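Local coordinates for uncharacterized protein lp_0118 (Lactobacillus plantarum, PDB 3K2Y) that is of unknown function but, as a HIRAN-domain protein with a small beta-barrel fold, probably binds nucleic acid, at residues 10-14 with 61-67; 36-40 with 72-76; 29-35 with 82-88. One frame throughout, in Å; residues are numbered along the deposited sequence.

Interaction 1. Residues 10-14 with 61-67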
# COMPACT_ATOMS: atom_id res chain seq x y z
N THR A 10 -21.06 -6.14 3.57
CA THR A 10 -19.97 -7.08 3.35
C THR A 10 -18.87 -6.47 2.49
O THR A 10 -19.13 -5.64 1.62
CB THR A 10 -20.47 -8.36 2.66
OG1 THR A 10 -21.21 -8.01 1.48
CG2 THR A 10 -21.37 -9.15 3.59
N VAL A 11 -17.64 -6.90 2.73
CA VAL A 11 -16.50 -6.40 1.97
C VAL A 11 -15.54 -7.54 1.66
O VAL A 11 -15.60 -8.61 2.27
CB VAL A 11 -15.72 -5.29 2.73
CG1 VAL A 11 -16.63 -4.10 2.98
CG2 VAL A 11 -15.18 -5.83 4.03
N THR A 12 -14.65 -7.31 0.71
CA THR A 12 -13.66 -8.30 0.32
C THR A 12 -12.30 -7.85 0.82
O THR A 12 -12.01 -6.65 0.84
CB THR A 12 -13.60 -8.47 -1.20
OG1 THR A 12 -14.92 -8.72 -1.71
CG2 THR A 12 -12.69 -9.63 -1.57
N VAL A 13 -11.47 -8.80 1.23
CA VAL A 13 -10.14 -8.48 1.72
C VAL A 13 -9.11 -8.88 0.67
O VAL A 13 -8.97 -10.06 0.34
CB VAL A 13 -9.82 -9.23 3.04
CG1 VAL A 13 -8.50 -8.75 3.60
CG2 VAL A 13 -10.93 -9.00 4.05
N VAL A 14 -8.41 -7.89 0.14
CA VAL A 14 -7.40 -8.13 -0.89
C VAL A 14 -6.00 -7.91 -0.34
O VAL A 14 -5.82 -7.60 0.84
CB VAL A 14 -7.61 -7.18 -2.08
CG1 VAL A 14 -9.00 -7.38 -2.67
CG2 VAL A 14 -7.44 -5.73 -1.64
N GLY A 61 -4.72 -8.53 5.28
CA GLY A 61 -4.76 -7.76 4.05
C GLY A 61 -5.42 -6.40 4.22
O GLY A 61 -5.23 -5.74 5.24
N TYR A 62 -6.18 -5.99 3.22
CA TYR A 62 -6.88 -4.70 3.25
C TYR A 62 -8.29 -4.81 2.71
O TYR A 62 -8.63 -5.76 2.01
CB TYR A 62 -6.14 -3.67 2.40
CG TYR A 62 -4.85 -3.19 2.99
CD1 TYR A 62 -3.67 -3.92 2.87
CD2 TYR A 62 -4.81 -2.00 3.72
CE1 TYR A 62 -2.49 -3.49 3.46
CE2 TYR A 62 -3.63 -1.56 4.31
CZ TYR A 62 -2.48 -2.31 4.18
OH TYR A 62 -1.33 -1.89 4.81
N ILE A 63 -9.11 -3.81 3.05
CA ILE A 63 -10.48 -3.76 2.54
C ILE A 63 -10.27 -3.30 1.10
O ILE A 63 -9.53 -2.34 0.88
CB ILE A 63 -11.34 -2.69 3.26
CG1 ILE A 63 -11.40 -2.96 4.77
CG2 ILE A 63 -12.73 -2.64 2.65
CD1 ILE A 63 -12.27 -4.13 5.16
N ALA A 64 -10.91 -3.96 0.14
CA ALA A 64 -10.78 -3.59 -1.26
C ALA A 64 -10.97 -2.09 -1.46
O ALA A 64 -11.85 -1.48 -0.86
CB ALA A 64 -11.78 -4.36 -2.10
N ARG A 65 -10.13 -1.50 -2.32
CA ARG A 65 -10.16 -0.07 -2.62
C ARG A 65 -11.51 0.47 -3.08
O ARG A 65 -11.84 1.64 -2.83
CB ARG A 65 -9.08 0.27 -3.66
CG ARG A 65 -9.04 1.73 -4.07
CD ARG A 65 -7.87 2.01 -5.00
NE ARG A 65 -6.58 1.89 -4.31
CZ ARG A 65 -5.40 1.93 -4.92
NH1 ARG A 65 -5.33 2.10 -6.23
NH2 ARG A 65 -4.28 1.81 -4.21
N TYR A 66 -12.30 -0.37 -3.75
CA TYR A 66 -13.62 0.06 -4.23
C TYR A 66 -14.69 -0.09 -3.14
O TYR A 66 -15.88 -0.02 -3.43
CB TYR A 66 -14.00 -0.75 -5.47
CG TYR A 66 -14.04 -2.24 -5.24
CD1 TYR A 66 -15.20 -2.87 -4.83
CD2 TYR A 66 -12.88 -3.01 -5.40
CE1 TYR A 66 -15.22 -4.24 -4.57
CE2 TYR A 66 -12.89 -4.37 -5.14
CZ TYR A 66 -14.06 -4.99 -4.72
OH TYR A 66 -14.06 -6.33 -4.46
N GLN A 67 -14.25 -0.29 -1.90
CA GLN A 67 -15.16 -0.44 -0.75
C GLN A 67 -14.58 0.33 0.44
O GLN A 67 -15.09 0.25 1.55
CB GLN A 67 -15.31 -1.92 -0.38
CG GLN A 67 -15.69 -2.82 -1.54
CD GLN A 67 -15.88 -4.27 -1.15
OE1 GLN A 67 -14.98 -4.90 -0.60
NE2 GLN A 67 -17.06 -4.81 -1.44
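V14 and Y62 form an antiparallel hydrogen-bonded pair where strand 10-14 meets strand 61-63, two neighbours in the closed six-stranded barrel of this HIRAN domain. V14 N donates a hydrogen bond to Y62 O at 2.8 Å, and Y62 N donates one to V14 O. One step on, V13 and I63 make the non-hydrogen-bonded pair, and there V13 CA lies 3.1 Å from Y62 O in a CA-H...O contact. After I63 the chain leaves the strand, yet A64 N still bonds T12 O.

G61 suits its place because a CB on it would run into V14 O, and its backbone angles by themselves call for glycine.

On the face of V13 and I63, V11 CG2 touches I63 CD1 at 3.6 Å; beta-branched valine and isoleucine favour the extended backbone and give a compact apolar surface. Y71 of helix 68-76 adds to the cover of V11. On the face of V14 and Y62, V14 CG1 rests on A64 CB, while the Y62 hydroxyl turns away to K59 and E40.

Q67 supplies the side-chain hydrogen bond across the segments: its chain is extended beyond CG (chi2 -178°) and carries its amide up to the strand edge. T12 N, where the neighbouring strand has already turned off, donates to a lone pair of Q67 OE1 in the carbonyl plane, 2.8 Å away and with 170° at the hydrogen.

Interaction 2. Residues 36-40 with 72-76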
# COMPACT_ATOMS: atom_id res chain seq x y z
N LEU A 36 -10.17 -7.97 13.48
CA LEU A 36 -9.98 -6.58 13.88
C LEU A 36 -9.68 -5.67 12.68
O LEU A 36 -9.07 -6.10 11.70
CB LEU A 36 -8.84 -6.49 14.90
CG LEU A 36 -9.00 -7.34 16.17
CD1 LEU A 36 -7.72 -7.29 16.97
CD2 LEU A 36 -10.17 -6.84 17.00
N LEU A 37 -10.12 -4.42 12.76
CA LEU A 37 -9.89 -3.45 11.70
C LEU A 37 -8.96 -2.34 12.15
O LEU A 37 -8.99 -1.92 13.31
CB LEU A 37 -11.22 -2.86 11.22
CG LEU A 37 -11.97 -3.55 10.08
CD1 LEU A 37 -12.13 -5.03 10.36
CD2 LEU A 37 -13.33 -2.88 9.92
N GLN A 38 -8.13 -1.86 11.23
CA GLN A 38 -7.19 -0.79 11.53
C GLN A 38 -7.16 0.24 10.42
O GLN A 38 -6.87 -0.08 9.26
CB GLN A 38 -5.79 -1.36 11.73
CG GLN A 38 -4.78 -0.33 12.21
CD GLN A 38 -3.38 -0.90 12.37
OE1 GLN A 38 -2.65 -1.08 11.40
NE2 GLN A 38 -3.02 -1.22 13.61
N ARG A 39 -7.44 1.48 10.78
CA ARG A 39 -7.43 2.58 9.84
C ARG A 39 -5.99 3.03 9.63
O ARG A 39 -5.25 3.25 10.59
CB ARG A 39 -8.26 3.75 10.39
CG ARG A 39 -8.36 4.93 9.45
CD ARG A 39 -9.18 4.59 8.22
NE ARG A 39 -8.79 5.39 7.06
CZ ARG A 39 -8.85 6.71 7.00
NH1 ARG A 39 -9.30 7.39 8.04
NH2 ARG A 39 -8.48 7.35 5.91
N GLU A 40 -5.59 3.17 8.37
CA GLU A 40 -4.23 3.61 8.06
C GLU A 40 -4.30 4.80 7.11
O GLU A 40 -4.05 4.67 5.91
CB GLU A 40 -3.44 2.46 7.43
CG GLU A 40 -3.55 1.15 8.19
CD GLU A 40 -2.66 0.05 7.61
OE1 GLU A 40 -2.49 0.01 6.38
OE2 GLU A 40 -2.16 -0.78 8.40
N ALA A 72 -13.97 4.20 5.80
CA ALA A 72 -12.85 5.06 6.14
C ALA A 72 -13.38 6.33 6.81
O ALA A 72 -12.82 6.81 7.79
CB ALA A 72 -12.07 5.42 4.89
N THR A 73 -14.48 6.85 6.27
CA THR A 73 -15.10 8.06 6.81
C THR A 73 -15.72 7.79 8.18
O THR A 73 -15.58 8.60 9.10
CB THR A 73 -16.20 8.59 5.86
OG1 THR A 73 -15.64 8.79 4.55
CG2 THR A 73 -16.75 9.92 6.38
N LEU A 74 -16.39 6.65 8.32
CA LEU A 74 -17.01 6.28 9.60
C LEU A 74 -15.98 6.12 10.71
O LEU A 74 -16.21 6.55 11.84
CB LEU A 74 -17.80 4.98 9.46
CG LEU A 74 -19.02 5.01 8.53
CD1 LEU A 74 -19.69 3.65 8.54
CD2 LEU A 74 -19.98 6.10 8.99
N MET A 75 -14.85 5.49 10.39
CA MET A 75 -13.80 5.27 11.38
C MET A 75 -13.17 6.59 11.81
O MET A 75 -12.75 6.74 12.96
CB MET A 75 -12.74 4.29 10.83
CG MET A 75 -13.23 2.83 10.76
SD MET A 75 -12.22 1.60 9.84
CE MET A 75 -11.01 1.13 11.07
N ASP A 76 -13.11 7.55 10.89
CA ASP A 76 -12.54 8.86 11.20
C ASP A 76 -13.46 9.66 12.12
O ASP A 76 -13.04 10.62 12.75
CB ASP A 76 -12.29 9.68 9.93
CG ASP A 76 -11.06 9.21 9.18
OD1 ASP A 76 -10.14 8.66 9.82
OD2 ASP A 76 -11.01 9.40 7.94
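M75 reaches from helix 72-76 to the strand 36-39 with its methyl group leading. CG sits anti to the carbonyl carbon, and the chain runs on extended before bending at chi3 (84°), which lays CE against the strand backbone, 3.6 Å from R39 N. The same methyl touches L37 CB at 4.0 Å and R39 CB at 3.9 Å, bridging two residues that point to the same side of the strand. A long, flexible methionine suits this place, since its unbranched chain can span the usual gap between a helix and the sheet it packs on; I50 and L81 flank it.

R39 answers from the strand. Its CG is anti to the backbone N, then the chain bends at chi2 (68°) and brings the guanidinium alongside the helix. A72 CB lies over one face of that group, 3.8 Å above the plane and offset toward the rim, a position where a small alanine leaves room for the flat cation. D76 stands beside NH1 with the opposite charge, a salt bridge in kind, but the two groups are modelled too close for its geometry to be trusted. Weak hydrogen bonds from NE and NH2 to A49 O and D47 O also hold the guanidinium.

With segment axes 85° apart, helix 68-76 lies across strand 34-39, packing on the beta barrel of the HIRAN domain.

Interaction 3. Residues 29-35 with 82-88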
# COMPACT_ATOMS: atom_id res chain seq x y z
N LEU A 29 -7.63 -18.52 11.46
CA LEU A 29 -8.95 -17.96 11.20
C LEU A 29 -9.90 -18.98 10.59
O LEU A 29 -9.52 -19.75 9.71
CB LEU A 29 -8.81 -16.74 10.27
CG LEU A 29 -10.04 -16.10 9.63
CD1 LEU A 29 -9.67 -14.72 9.11
CD2 LEU A 29 -10.56 -16.97 8.49
N ARG A 30 -11.14 -18.96 11.06
CA ARG A 30 -12.18 -19.86 10.57
C ARG A 30 -13.42 -19.04 10.22
O ARG A 30 -13.68 -18.01 10.83
CB ARG A 30 -12.53 -20.90 11.63
CG ARG A 30 -12.00 -22.30 11.36
CD ARG A 30 -10.48 -22.38 11.41
NE ARG A 30 -9.99 -23.68 10.95
CZ ARG A 30 -8.71 -24.04 10.94
NH1 ARG A 30 -7.78 -23.21 11.37
NH2 ARG A 30 -8.37 -25.24 10.49
N VAL A 31 -14.19 -19.51 9.24
CA VAL A 31 -15.41 -18.82 8.84
C VAL A 31 -16.26 -18.50 10.06
O VAL A 31 -16.32 -19.29 11.01
CB VAL A 31 -16.23 -19.67 7.86
CG1 VAL A 31 -17.51 -18.94 7.46
CG2 VAL A 31 -15.40 -20.00 6.63
N GLY A 32 -16.92 -17.35 10.05
CA GLY A 32 -17.77 -16.97 11.17
C GLY A 32 -16.99 -16.44 12.37
O GLY A 32 -17.55 -16.25 13.45
N MET A 33 -15.69 -16.21 12.17
CA MET A 33 -14.83 -15.70 13.23
C MET A 33 -14.71 -14.19 13.07
O MET A 33 -14.82 -13.67 11.96
CB MET A 33 -13.45 -16.35 13.13
CG MET A 33 -12.58 -16.25 14.38
SD MET A 33 -11.15 -17.37 14.29
CE MET A 33 -10.31 -16.96 15.83
N ALA A 34 -14.50 -13.49 14.18
CA ALA A 34 -14.37 -12.04 14.11
C ALA A 34 -12.93 -11.64 13.79
O ALA A 34 -11.99 -12.39 14.07
CB ALA A 34 -14.80 -11.41 15.43
N VAL A 35 -12.76 -10.46 13.20
CA VAL A 35 -11.44 -9.93 12.86
C VAL A 35 -11.38 -8.46 13.25
O VAL A 35 -12.41 -7.79 13.33
CB VAL A 35 -11.13 -10.06 11.35
CG1 VAL A 35 -10.93 -11.52 10.98
CG2 VAL A 35 -12.24 -9.45 10.52
N TYR A 82 -15.55 -3.48 13.12
CA TYR A 82 -14.88 -4.77 13.08
C TYR A 82 -15.60 -5.64 12.08
O TYR A 82 -16.64 -5.25 11.54
CB TYR A 82 -14.88 -5.43 14.46
CG TYR A 82 -16.24 -5.81 14.95
CD1 TYR A 82 -17.13 -4.85 15.43
CD2 TYR A 82 -16.65 -7.15 14.94
CE1 TYR A 82 -18.39 -5.21 15.90
CE2 TYR A 82 -17.91 -7.52 15.41
CZ TYR A 82 -18.77 -6.55 15.89
OH TYR A 82 -20.01 -6.91 16.35
N GLY A 83 -15.06 -6.82 11.82
CA GLY A 83 -15.70 -7.71 10.87
C GLY A 83 -15.81 -9.15 11.31
O GLY A 83 -15.17 -9.59 12.27
N ILE A 84 -16.66 -9.89 10.60
CA ILE A 84 -16.86 -11.30 10.86
C ILE A 84 -16.62 -12.04 9.55
O ILE A 84 -17.26 -11.75 8.54
CB ILE A 84 -18.29 -11.57 11.38
CG1 ILE A 84 -18.53 -10.76 12.65
CG2 ILE A 84 -18.47 -13.05 11.67
CD1 ILE A 84 -19.95 -10.79 13.13
N VAL A 85 -15.68 -12.99 9.57
CA VAL A 85 -15.37 -13.76 8.37
C VAL A 85 -16.63 -14.40 7.81
O VAL A 85 -17.26 -15.25 8.44
CB VAL A 85 -14.33 -14.87 8.67
CG1 VAL A 85 -13.98 -15.62 7.40
CG2 VAL A 85 -13.07 -14.26 9.26
N THR A 86 -17.00 -13.98 6.60
CA THR A 86 -18.20 -14.47 5.94
C THR A 86 -17.89 -15.60 4.94
O THR A 86 -18.62 -16.60 4.89
CB THR A 86 -18.92 -13.29 5.23
OG1 THR A 86 -20.30 -13.29 5.61
CG2 THR A 86 -18.80 -13.39 3.72
N VAL A 87 -16.82 -15.43 4.17
CA VAL A 87 -16.39 -16.42 3.18
C VAL A 87 -14.87 -16.53 3.23
O VAL A 87 -14.18 -15.53 3.42
CB VAL A 87 -16.79 -15.98 1.76
CG1 VAL A 87 -16.17 -16.90 0.72
CG2 VAL A 87 -18.30 -15.99 1.63
N LEU A 88 -14.33 -17.74 3.06
CA LEU A 88 -12.89 -17.89 3.12
C LEU A 88 -12.19 -18.31 1.83
O LEU A 88 -11.28 -17.61 1.38
CB LEU A 88 -12.54 -18.89 4.22
CG LEU A 88 -11.05 -19.23 4.38
CD1 LEU A 88 -10.26 -17.99 4.78
CD2 LEU A 88 -10.86 -20.35 5.39
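V85 is the centre of this contact, and L29 packs directly on it: L29 CD1 lies 3.4 Å from V85 CG2, while L29 CD2 leans on both V85 methyls. V35 meets the same V85 methyl at about a right angle, CG1 to CG2 at 3.9 Å. Just beyond, L29 CD2 touches L88 CD1, and V31 CG2 rests against L88 CB at 3.9 Å. Beta-branched valines suit the extended backbone here, and the longer leucines bridge where the two chains diverge. With CG of L29 anti to the backbone N (chi1 169°), the side chain is carried toward strand 80-87, CD1 onto V85 and CD2 between V85 and L88. Cut back to an alanine, this residue would lose both methyls, which would probably open a gap beside V85 CG2 and take from L88 CD1 an apolar neighbour.

Four backbone hydrogen bonds set these side chains in place. V35 and G83 are the hydrogen-bonded pair, each N bonding the other's O, and A34 with I84 is the non-hydrogen-bonded pair next to it; V85 N then meets M33 O at 2.6 Å, and G32 N reaches V85 O at 2.7 Å. This antiparallel pairing joins strands 34-39 and 80-87 of the barrel. G83 fits because a CB there would press on V35 CG2.

Ahead of the strand, R30 to M33 form a type II beta turn, and G32 takes its third position, where the positive phi (78°) favours glycine. The turn lifts V31 over the far end of strand 80-87, so that its CG1 lies 3.6 Å from T86 O. Farther out, T86 and V87 together face the single residue E96 of strand 96-103, a classic beta bulge in strand 80-87, and L60 backs L29 and V35 from strand 59-63.

How the interactions relate
Interactions 1 and 3 are partly buried strand pairings in the same barrel, whereas interaction 2 is a surface contact that sets a helix against a strand. Strand 34-39 serves both 2 and 3, and L37 CD1 packs against Y82 and G83 where they meet. Interaction 1 touches interaction 2 through the probable hydrogen bond of Y62 OH to E40 OE1, and helix 68-76 follows strand 59-63 in the chain. The chemistry shifts accordingly: interaction 3 adds a cluster of valines and leucines to its backbone bonds, interaction 1 uses a glutamine amide beyond its paired strands, and interaction 2 rests on a methionine methyl, with a pair of opposite charges whose geometry is uncertain.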